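Long-range contacts in HP0958 (Helicobacter pylori, PDB 3NA7), which probably acts in flagellar biogenesis as an export-related chaperone and post-transcriptional regulator, combining a coiled-coil hairpin with a zinc-ribbon domain: residues Leu51-Lys55 / Lys123-Gln127; Lys55-Lys59 / Leu116-Ile120. The contacts are given in a common frame with arbitrary orientation. Numbering follows the deposited sequence.

From the N terminus, the long helix 24-85 supplies residues 51-55 and then, sharing Lys55, residues 55-59. The chain reverses between residues 85 and 91 and returns as helix 91-171, meeting 55-59 first through 116-120 and 51-55 afterwards through 123-127. Contact 2 therefore closes the shorter loop, with 56 intervening residues, and contact 1 the outer one, with 67; the loops are concentric and do not cross, as an antiparallel hairpin requires. The centres lie 8 Å apart, and Lys123 CE packs 3.9 Å from Leu58 CD1, so the contacts form one continuous seam between the two arms of the kinked coiled-coil hairpin.

Contact 1: residues Leu51-Lys55 / Lys123-Gln127; sequences LEEEK and KSEKQ
Both segments, Leu51-Lys55 and Lys123-Gln127, are interior pieces of long alpha helices, with phi/psi near -65/-38 and the i to i+4 bonds Lys55 N to Leu51 O (3.0 Å) and Gln127 N to Lys123 O (2.9 Å). Their axes approach to 10.0 Å at 162°, nearly antiparallel, and the register sets Leu51 CA 6.3 Å from Lys123 CA. Lys123, which loses the most surface, is an m, t, t, m lysine: its CG lies 3.8 Å from Leu51 CD2, its CB 3.7 Å from Lys55 CG, and its NZ reaches Glu54 OE1 at 2.8 Å in a salt bridge. The other carboxylate oxygen of Glu54 bonds to Asn50. Leu51, in the mt rotamer, wedges CD1 against Lys126 CG (3.5 Å) and Gln127 CG (3.8 Å). Gln127 (m, t) divides its amide: NE2 donates to Glu52 OE1 (3.0 Å, 163°) and also bonds to the backbone of Ile48, whereas OE1 accepts from Lys55 NZ at 2.8 Å. Lys55 NZ also bridges to Glu52 OE1 (3.0 Å) and makes a weak bond to Ser124 OG (3.0 Å), completing a polar cluster beside the leucine. The four-then-three spacing of Leu51, Lys55 and Leu58, facing Ile120, Lys123 and Gln127 spaced by three then four, is that of heptad positions in an antiparallel two-helix coiled coil.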
ATOM      1  N   LEU A  51     -10.043 -13.358 -10.887  1.00 45.28           N
ATOM      2  CA  LEU A  51     -11.099 -13.691 -11.817  1.00 44.95           C
ATOM      3  C   LEU A  51     -10.954 -15.096 -12.417  1.00 44.50           C
ATOM      4  O   LEU A  51     -11.966 -15.717 -12.728  1.00 44.35           O
ATOM      5  CB  LEU A  51     -11.207 -12.669 -12.930  1.00 43.41           C
ATOM      6  CG  LEU A  51     -11.765 -11.297 -12.617  1.00 46.44           C
ATOM      7  CD1 LEU A  51     -11.323 -10.326 -13.731  1.00 39.41           C
ATOM      8  CD2 LEU A  51     -13.282 -11.336 -12.481  1.00 43.50           C
ATOM      9  N   GLU A  52      -9.729 -15.603 -12.569  1.00 43.43           N
ATOM     10  CA  GLU A  52      -9.566 -16.970 -13.066  1.00 44.68           C
ATOM     11  C   GLU A  52      -9.991 -18.010 -12.036  1.00 45.09           C
ATOM     12  O   GLU A  52     -10.584 -19.009 -12.410  1.00 45.34           O
ATOM     13  CB  GLU A  52      -8.157 -17.274 -13.596  1.00 45.24           C
ATOM     14  CG  GLU A  52      -8.076 -18.599 -14.421  1.00 47.51           C
ATOM     15  CD  GLU A  52      -8.828 -18.560 -15.779  1.00 47.77           C
ATOM     16  OE1 GLU A  52      -9.213 -17.472 -16.242  1.00 48.79           O
ATOM     17  OE2 GLU A  52      -9.031 -19.629 -16.400  1.00 50.21           O
ATOM     18  N   GLU A  53      -9.705 -17.780 -10.759  1.00 47.72           N
ATOM     19  CA  GLU A  53     -10.224 -18.668  -9.705  1.00 53.43           C
ATOM     20  C   GLU A  53     -11.762 -18.658  -9.668  1.00 52.65           C
ATOM     21  O   GLU A  53     -12.387 -19.711  -9.510  1.00 56.20           O
ATOM     22  CB  GLU A  53      -9.642 -18.345  -8.329  1.00 56.36           C
ATOM     23  CG  GLU A  53      -8.145 -18.640  -8.165  1.00 65.38           C
ATOM     24  CD  GLU A  53      -7.752 -20.074  -8.558  1.00 76.48           C
ATOM     25  OE1 GLU A  53      -7.968 -21.009  -7.743  1.00 81.28           O
ATOM     26  OE2 GLU A  53      -7.209 -20.264  -9.681  1.00 76.87           O
ATOM     27  N   GLU A  54     -12.377 -17.490  -9.839  1.00 48.54           N
ATOM     28  CA  GLU A  54     -13.838 -17.441  -9.855  1.00 47.65           C
ATOM     29  C   GLU A  54     -14.429 -18.149 -11.064  1.00 46.63           C
ATOM     30  O   GLU A  54     -15.462 -18.793 -10.952  1.00 45.37           O
ATOM     31  CB  GLU A  54     -14.362 -16.019  -9.738  1.00 44.65           C
ATOM     32  CG  GLU A  54     -14.018 -15.420  -8.414  1.00 48.51           C
ATOM     33  CD  GLU A  54     -14.011 -13.911  -8.404  1.00 50.59           C
ATOM     34  OE1 GLU A  54     -14.383 -13.269  -9.419  1.00 51.21           O
ATOM     35  OE2 GLU A  54     -13.614 -13.369  -7.356  1.00 53.23           O
ATOM     36  N   LYS A  55     -13.771 -18.040 -12.216  1.00 45.87           N
ATOM     37  CA  LYS A  55     -14.221 -18.770 -13.399  1.00 45.81           C
ATOM     38  C   LYS A  55     -14.090 -20.300 -13.205  1.00 48.57           C
ATOM     39  O   LYS A  55     -14.930 -21.075 -13.668  1.00 48.98           O
ATOM     40  CB  LYS A  55     -13.486 -18.317 -14.657  1.00 44.28           C
ATOM     41  CG  LYS A  55     -13.798 -16.922 -15.155  1.00 40.32           C
ATOM     42  CD  LYS A  55     -12.646 -16.422 -16.105  1.00 43.28           C
ATOM     43  CE  LYS A  55     -12.564 -17.280 -17.392  1.00 41.10           C
ATOM     44  NZ  LYS A  55     -11.367 -16.998 -18.213  1.00 46.38           N
ATOM     45  N   LYS A 123     -16.596 -12.369 -16.934  1.00 44.89           N
ATOM     46  CA  LYS A 123     -15.321 -12.364 -16.246  1.00 44.55           C
ATOM     47  C   LYS A 123     -14.171 -12.405 -17.240  1.00 44.18           C
ATOM     48  O   LYS A 123     -13.184 -11.723 -17.025  1.00 44.56           O
ATOM     49  CB  LYS A 123     -15.224 -13.496 -15.216  1.00 43.59           C
ATOM     50  CG  LYS A 123     -16.190 -13.289 -14.004  1.00 47.35           C
ATOM     51  CD  LYS A 123     -15.946 -14.310 -12.891  1.00 49.77           C
ATOM     52  CE  LYS A 123     -16.963 -14.174 -11.750  1.00 51.11           C
ATOM     53  NZ  LYS A 123     -16.760 -12.960 -10.895  1.00 50.86           N
ATOM     54  N   SER A 124     -14.310 -13.189 -18.316  1.00 43.77           N
ATOM     55  CA  SER A 124     -13.297 -13.277 -19.367  1.00 43.85           C
ATOM     56  C   SER A 124     -13.162 -11.941 -20.120  1.00 45.86           C
ATOM     57  O   SER A 124     -12.048 -11.560 -20.503  1.00 43.06           O
ATOM     58  CB  SER A 124     -13.610 -14.402 -20.361  1.00 43.91           C
ATOM     59  OG  SER A 124     -13.571 -15.666 -19.733  1.00 47.61           O
ATOM     60  N   GLU A 125     -14.290 -11.245 -20.332  1.00 43.97           N
ATOM     61  CA  GLU A 125     -14.258  -9.886 -20.875  1.00 45.68           C
ATOM     62  C   GLU A 125     -13.518  -8.930 -19.950  1.00 44.10           C
ATOM     63  O   GLU A 125     -12.727  -8.105 -20.417  1.00 41.73           O
ATOM     64  CB  GLU A 125     -15.660  -9.343 -21.145  1.00 46.98           C
ATOM     65  CG  GLU A 125     -16.288  -9.854 -22.413  1.00 55.19           C
ATOM     66  CD  GLU A 125     -17.827  -9.767 -22.400  1.00 61.24           C
ATOM     67  OE1 GLU A 125     -18.462 -10.657 -23.008  1.00 61.40           O
ATOM     68  OE2 GLU A 125     -18.400  -8.832 -21.780  1.00 61.50           O
ATOM     69  N   LYS A 126     -13.773  -9.044 -18.641  1.00 42.89           N
ATOM     70  CA  LYS A 126     -13.090  -8.191 -17.675  1.00 41.73           C
ATOM     71  C   LYS A 126     -11.589  -8.479 -17.659  1.00 39.95           C
ATOM     72  O   LYS A 126     -10.786  -7.557 -17.575  1.00 40.04           O
ATOM     73  CB  LYS A 126     -13.688  -8.331 -16.270  1.00 41.64           C
ATOM     74  CG  LYS A 126     -12.951  -7.556 -15.177  1.00 40.56           C
ATOM     75  CD  LYS A 126     -13.069  -6.038 -15.426  1.00 50.26           C
ATOM     76  CE  LYS A 126     -12.495  -5.231 -14.279  1.00 45.59           C
ATOM     77  NZ  LYS A 126     -12.658  -3.798 -14.581  1.00 48.86           N
ATOM     78  N   GLN A 127     -11.228  -9.751 -17.759  1.00 37.00           N
ATOM     79  CA  GLN A 127      -9.833 -10.145 -17.879  1.00 39.52           C
ATOM     80  C   GLN A 127      -9.143  -9.501 -19.100  1.00 39.82           C
ATOM     81  O   GLN A 127      -7.992  -9.041 -18.984  1.00 38.99           O
ATOM     82  CB  GLN A 127      -9.699 -11.657 -17.950  1.00 37.01           C
ATOM     83  CG  GLN A 127     -10.004 -12.372 -16.634  1.00 38.13           C
ATOM     84  CD  GLN A 127      -9.877 -13.866 -16.782  1.00 36.33           C
ATOM     85  OE1 GLN A 127     -10.354 -14.439 -17.764  1.00 37.76           O
ATOM     86  NE2 GLN A 127      -9.158 -14.506 -15.855  1.00 38.37           N
TER

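Contact 2: residues Lys55-Lys59 / Leu116-Ile120; sequences KLALK and LQNEI
Lys55-Lys59 and Leu116-Ile120 are both alpha-helical, and their axes pass 9.7 Å apart at 165°, almost antiparallel. The CA-CA register pairs Lys55 with Ile120 (5.5 Å) and Leu58 with Leu116 (6.4 Å). Apolar packing dominates. Leu58 (mt) points at the partner helix, its CD2 3.7 Å from Leu116 CD2 and its CB 3.8 Å from Ile120 CG1; Leu58 and Ile120 each have over 100 Å² covered. Leu116, also mt, is further covered by Gln61, Val62 and Asn65 along helix 24-85. Aliphatic parts of lysines flank this core: Lys59 CG lies 3.8 Å from Ile120 CD1, and Lys55 CE 4.4 Å from Ile120 CG2. Separately, the methyl Leu58 CD2 makes van der Waals contact with Glu119 OE2 at 4.0 Å. The ammonium of Lys55 turns instead to Gln127 and Glu52. Leu58, Leu116 and Ile120 thus form an apolar layer of the antiparallel coiled-coil hairpin. With neither a hydrogen bond nor a salt bridge linking these segments, their 321 Å² interface rests on hydrophobic and van der Waals contact.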
ATOM      1  N   LYS A  55     -13.771 -18.040 -12.216  1.00 45.87           N
ATOM      2  CA  LYS A  55     -14.221 -18.770 -13.399  1.00 45.81           C
ATOM      3  C   LYS A  55     -14.090 -20.300 -13.205  1.00 48.57           C
ATOM      4  O   LYS A  55     -14.930 -21.075 -13.668  1.00 48.98           O
ATOM      5  CB  LYS A  55     -13.486 -18.317 -14.657  1.00 44.28           C
ATOM      6  CG  LYS A  55     -13.798 -16.922 -15.155  1.00 40.32           C
ATOM      7  CD  LYS A  55     -12.646 -16.422 -16.105  1.00 43.28           C
ATOM      8  CE  LYS A  55     -12.564 -17.280 -17.392  1.00 41.10           C
ATOM      9  NZ  LYS A  55     -11.367 -16.998 -18.213  1.00 46.38           N
ATOM     10  N   LEU A  56     -13.059 -20.728 -12.496  1.00 50.63           N
ATOM     11  CA  LEU A  56     -12.891 -22.141 -12.202  1.00 53.43           C
ATOM     12  C   LEU A  56     -14.018 -22.715 -11.336  1.00 54.52           C
ATOM     13  O   LEU A  56     -14.551 -23.789 -11.637  1.00 55.29           O
ATOM     14  CB  LEU A  56     -11.523 -22.413 -11.573  1.00 56.85           C
ATOM     15  CG  LEU A  56     -10.362 -22.680 -12.537  1.00 61.87           C
ATOM     16  CD1 LEU A  56      -8.986 -22.393 -11.898  1.00 64.28           C
ATOM     17  CD2 LEU A  56     -10.430 -24.140 -13.050  1.00 66.49           C
ATOM     18  N   ALA A  57     -14.381 -21.992 -10.281  1.00 54.00           N
ATOM     19  CA  ALA A  57     -15.473 -22.403  -9.393  1.00 54.29           C
ATOM     20  C   ALA A  57     -16.767 -22.476 -10.170  1.00 51.41           C
ATOM     21  O   ALA A  57     -17.548 -23.417 -10.012  1.00 54.00           O
ATOM     22  CB  ALA A  57     -15.603 -21.437  -8.192  1.00 54.36           C
ATOM     23  N   LEU A  58     -16.988 -21.494 -11.037  1.00 49.85           N
ATOM     24  CA  LEU A  58     -18.197 -21.468 -11.845  1.00 47.16           C
ATOM     25  C   LEU A  58     -18.249 -22.606 -12.853  1.00 48.24           C
ATOM     26  O   LEU A  58     -19.313 -23.156 -13.133  1.00 49.04           O
ATOM     27  CB  LEU A  58     -18.341 -20.138 -12.553  1.00 44.27           C
ATOM     28  CG  LEU A  58     -18.680 -18.909 -11.724  1.00 45.69           C
ATOM     29  CD1 LEU A  58     -18.458 -17.679 -12.595  1.00 44.95           C
ATOM     30  CD2 LEU A  58     -20.128 -18.948 -11.219  1.00 44.83           C
ATOM     31  N   LYS A  59     -17.098 -22.954 -13.410  1.00 49.42           N
ATOM     32  CA  LYS A  59     -17.028 -24.014 -14.395  1.00 51.58           C
ATOM     33  C   LYS A  59     -17.311 -25.365 -13.749  1.00 53.89           C
ATOM     34  O   LYS A  59     -17.846 -26.256 -14.409  1.00 51.29           O
ATOM     35  CB  LYS A  59     -15.665 -24.022 -15.098  1.00 53.06           C
ATOM     36  CG  LYS A  59     -15.542 -22.957 -16.189  1.00 53.03           C
ATOM     37  CD  LYS A  59     -14.103 -22.825 -16.675  1.00 58.76           C
ATOM     38  CE  LYS A  59     -13.959 -21.632 -17.602  1.00 52.98           C
ATOM     39  NZ  LYS A  59     -12.699 -21.759 -18.352  1.00 59.14           N
ATOM     40  N   LEU A 116     -24.671 -19.418 -15.741  1.00 47.20           N
ATOM     41  CA  LEU A 116     -23.309 -19.555 -15.263  1.00 48.39           C
ATOM     42  C   LEU A 116     -22.332 -19.223 -16.396  1.00 49.90           C
ATOM     43  O   LEU A 116     -21.389 -18.460 -16.203  1.00 49.81           O
ATOM     44  CB  LEU A 116     -23.051 -20.968 -14.714  1.00 46.51           C
ATOM     45  CG  LEU A 116     -23.797 -21.411 -13.447  1.00 49.47           C
ATOM     46  CD1 LEU A 116     -23.900 -22.935 -13.330  1.00 44.01           C
ATOM     47  CD2 LEU A 116     -23.199 -20.783 -12.183  1.00 50.28           C
ATOM     48  N   GLN A 117     -22.570 -19.804 -17.574  1.00 50.90           N
ATOM     49  CA  GLN A 117     -21.770 -19.522 -18.751  1.00 52.33           C
ATOM     50  C   GLN A 117     -21.734 -18.029 -19.075  1.00 52.69           C
ATOM     51  O   GLN A 117     -20.676 -17.515 -19.431  1.00 53.74           O
ATOM     52  CB  GLN A 117     -22.214 -20.366 -19.946  1.00 52.62           C
ATOM     53  CG  GLN A 117     -21.440 -21.665 -19.978  1.00 61.86           C
ATOM     54  CD  GLN A 117     -22.106 -22.769 -20.748  1.00 67.59           C
ATOM     55  OE1 GLN A 117     -23.122 -22.562 -21.408  1.00 72.47           O
ATOM     56  NE2 GLN A 117     -21.519 -23.967 -20.681  1.00 72.15           N
ATOM     57  N   ASN A 118     -22.864 -17.338 -18.920  1.00 51.85           N
ATOM     58  CA  ASN A 118     -22.887 -15.881 -19.077  1.00 53.09           C
ATOM     59  C   ASN A 118     -21.998 -15.149 -18.078  1.00 51.84           C
ATOM     60  O   ASN A 118     -21.333 -14.194 -18.446  1.00 50.94           O
ATOM     61  CB  ASN A 118     -24.308 -15.295 -19.062  1.00 54.06           C
ATOM     62  CG  ASN A 118     -25.066 -15.554 -20.366  1.00 61.41           C
ATOM     63  OD1 ASN A 118     -24.466 -15.912 -21.382  1.00 64.55           O
ATOM     64  ND2 ASN A 118     -26.398 -15.372 -20.343  1.00 59.74           N
ATOM     65  N   GLU A 119     -21.981 -15.601 -16.825  1.00 51.39           N
ATOM     66  CA  GLU A 119     -21.159 -14.971 -15.791  1.00 51.87           C
ATOM     67  C   GLU A 119     -19.676 -15.219 -16.119  1.00 49.48           C
ATOM     68  O   GLU A 119     -18.865 -14.307 -16.026  1.00 49.70           O
ATOM     69  CB  GLU A 119     -21.523 -15.535 -14.415  1.00 53.77           C
ATOM     70  CG  GLU A 119     -21.117 -14.701 -13.216  1.00 59.53           C
ATOM     71  CD  GLU A 119     -21.697 -15.227 -11.891  1.00 68.27           C
ATOM     72  OE1 GLU A 119     -21.136 -14.880 -10.823  1.00 72.22           O
ATOM     73  OE2 GLU A 119     -22.708 -15.982 -11.908  1.00 70.91           O
ATOM     74  N   ILE A 120     -19.353 -16.445 -16.529  1.00 46.57           N
ATOM     75  CA  ILE A 120     -18.009 -16.811 -16.934  1.00 45.52           C
ATOM     76  C   ILE A 120     -17.511 -15.859 -18.034  1.00 47.45           C
ATOM     77  O   ILE A 120     -16.435 -15.257 -17.904  1.00 48.37           O
ATOM     78  CB  ILE A 120     -17.955 -18.264 -17.416  1.00 46.02           C
ATOM     79  CG1 ILE A 120     -18.059 -19.229 -16.243  1.00 40.16           C
ATOM     80  CG2 ILE A 120     -16.653 -18.564 -18.228  1.00 45.46           C
ATOM     81  CD1 ILE A 120     -18.474 -20.652 -16.669  1.00 38.66           C
TER